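Local coordinates for protein lombricine kinase (Urechis caupo, PDB 3JPZ) that probably catalyses the reversible transfer of a phosphoryl group between ATP and the guanidino compound lombricine, as a member of the phosphagen kinase family, at residues A[40-45]-A[66-71]. Residues are numbered along the deposited sequence; the frame is centred on the assembly and turned at random.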
# COMPACT_ATOMS: atom_id res chain seq x y z
N HIS A 40 -9.94 0.13 19.94
CA HIS A 40 -8.61 0.24 19.36
C HIS A 40 -8.56 1.29 18.25
O HIS A 40 -7.55 1.45 17.57
CB HIS A 40 -8.13 -1.12 18.84
CG HIS A 40 -8.11 -2.19 19.89
ND1 HIS A 40 -8.96 -3.28 19.85
CD2 HIS A 40 -7.34 -2.35 20.99
CE1 HIS A 40 -8.71 -4.06 20.89
NE2 HIS A 40 -7.74 -3.52 21.60
N GLY A 41 -9.67 2.01 18.08
CA GLY A 41 -9.70 3.16 17.19
C GLY A 41 -9.99 2.80 15.75
O GLY A 41 -9.89 3.64 14.86
N VAL A 42 -10.35 1.55 15.51
CA VAL A 42 -10.79 1.15 14.19
C VAL A 42 -12.06 1.93 13.84
O VAL A 42 -12.97 2.05 14.65
CB VAL A 42 -11.09 -0.35 14.11
CG1 VAL A 42 -11.67 -0.71 12.74
CG2 VAL A 42 -9.83 -1.15 14.39
N THR A 43 -12.11 2.43 12.61
CA THR A 43 -13.24 3.22 12.14
C THR A 43 -13.87 2.56 10.92
O THR A 43 -13.26 1.70 10.30
CB THR A 43 -12.78 4.60 11.68
OG1 THR A 43 -11.98 4.44 10.51
CG2 THR A 43 -11.96 5.28 12.76
N VAL A 44 -15.08 2.99 10.58
CA VAL A 44 -15.75 2.45 9.40
C VAL A 44 -14.85 2.62 8.18
O VAL A 44 -14.72 1.71 7.37
CB VAL A 44 -17.12 3.13 9.15
CG1 VAL A 44 -16.95 4.57 8.67
CG2 VAL A 44 -17.94 2.32 8.15
N ASP A 45 -14.21 3.78 8.08
CA ASP A 45 -13.35 4.06 6.95
C ASP A 45 -12.24 3.03 6.83
O ASP A 45 -11.95 2.58 5.73
CB ASP A 45 -12.75 5.46 7.06
CG ASP A 45 -13.60 6.49 6.36
OD1 ASP A 45 -14.69 6.11 5.87
OD2 ASP A 45 -13.17 7.66 6.28
N GLU A 66 -11.15 -7.25 16.71
CA GLU A 66 -12.25 -8.16 17.01
C GLU A 66 -13.52 -7.35 17.17
O GLU A 66 -14.60 -7.77 16.75
CB GLU A 66 -11.95 -8.95 18.29
CG GLU A 66 -13.14 -9.69 18.83
CD GLU A 66 -12.76 -10.73 19.87
OE1 GLU A 66 -11.62 -10.68 20.40
OE2 GLU A 66 -13.60 -11.60 20.16
N GLU A 67 -13.36 -6.17 17.76
CA GLU A 67 -14.47 -5.30 18.09
C GLU A 67 -15.13 -4.77 16.82
O GLU A 67 -16.28 -4.34 16.84
CB GLU A 67 -13.98 -4.15 18.97
CG GLU A 67 -13.70 -4.54 20.43
CD GLU A 67 -12.36 -5.24 20.65
OE1 GLU A 67 -11.62 -5.49 19.67
OE2 GLU A 67 -12.03 -5.55 21.81
N SER A 68 -14.40 -4.81 15.72
CA SER A 68 -14.93 -4.36 14.44
C SER A 68 -16.26 -5.01 14.10
O SER A 68 -17.16 -4.37 13.57
CB SER A 68 -13.93 -4.64 13.32
OG SER A 68 -12.85 -3.74 13.38
N TYR A 69 -16.39 -6.30 14.40
CA TYR A 69 -17.61 -7.03 14.06
C TYR A 69 -18.85 -6.53 14.80
O TYR A 69 -19.96 -6.63 14.31
CB TYR A 69 -17.40 -8.53 14.28
CG TYR A 69 -16.52 -9.15 13.22
CD1 TYR A 69 -17.06 -9.55 12.01
CD2 TYR A 69 -15.16 -9.31 13.42
CE1 TYR A 69 -16.27 -10.11 11.03
CE2 TYR A 69 -14.36 -9.87 12.45
CZ TYR A 69 -14.92 -10.27 11.26
OH TYR A 69 -14.15 -10.83 10.27
N GLU A 70 -18.66 -5.96 15.99
CA GLU A 70 -19.81 -5.46 16.72
C GLU A 70 -20.04 -3.96 16.48
O GLU A 70 -21.16 -3.55 16.23
CB GLU A 70 -19.70 -5.78 18.21
CG GLU A 70 -18.38 -5.41 18.84
CD GLU A 70 -18.47 -5.32 20.36
OE1 GLU A 70 -19.13 -6.18 20.97
OE2 GLU A 70 -17.87 -4.38 20.93
N VAL A 71 -18.99 -3.15 16.54
CA VAL A 71 -19.15 -1.71 16.36
C VAL A 71 -19.69 -1.38 14.97
O VAL A 71 -20.53 -0.50 14.81
CB VAL A 71 -17.83 -0.95 16.60
CG1 VAL A 71 -17.93 0.50 16.14
CG2 VAL A 71 -17.46 -1.02 18.07
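His40 and Val42, in the loop leading into helix 44-53, meet Glu67 and Ser68 of the segment 66-71 through two side-chain pairs that differ in character. The polar pair lies in the partly exposed portion of the contact. Glu67 brings OE1 to the edge of the imidazole, near the ring plane, 3.5 Å from His40 CE1. The carboxylate is turned steeply to the ring, the two planes standing 78° apart. A bend in the glutamate chain (chi2 80°) folds the acid group back to the histidine.

The second pair is buried and made by van der Waals contact. Val42 CG1, set anti to the backbone N (chi1 175°), abuts Ser68 OG at 3.3 Å, while Val42 CB stays 3.9 Å from the same oxygen. Val47 of helix 44-53 packs against both side chains, and Ser68 OG also takes part in a weak hydrogen bond with Gly64 N. Within the segment 66-71, Glu67 O accepts from both Glu70 N and Val71 N, at 3.0 Å each.

Asp65, next to Glu66 in the chain, ties the two pairs together, its OD2 hydrogen-bonded to His40 ND1 and its OD1 to Ser68 OG. With that carboxylate bonded to the ring and Glu67 at its edge, the negative surroundings would probably favour a protonated His40. The contact joins two parts of the N-terminal domain away from the nucleotide site: the same acid orients both polar side chains, while Val42 meets the serine hydroxyl by van der Waals contact alone.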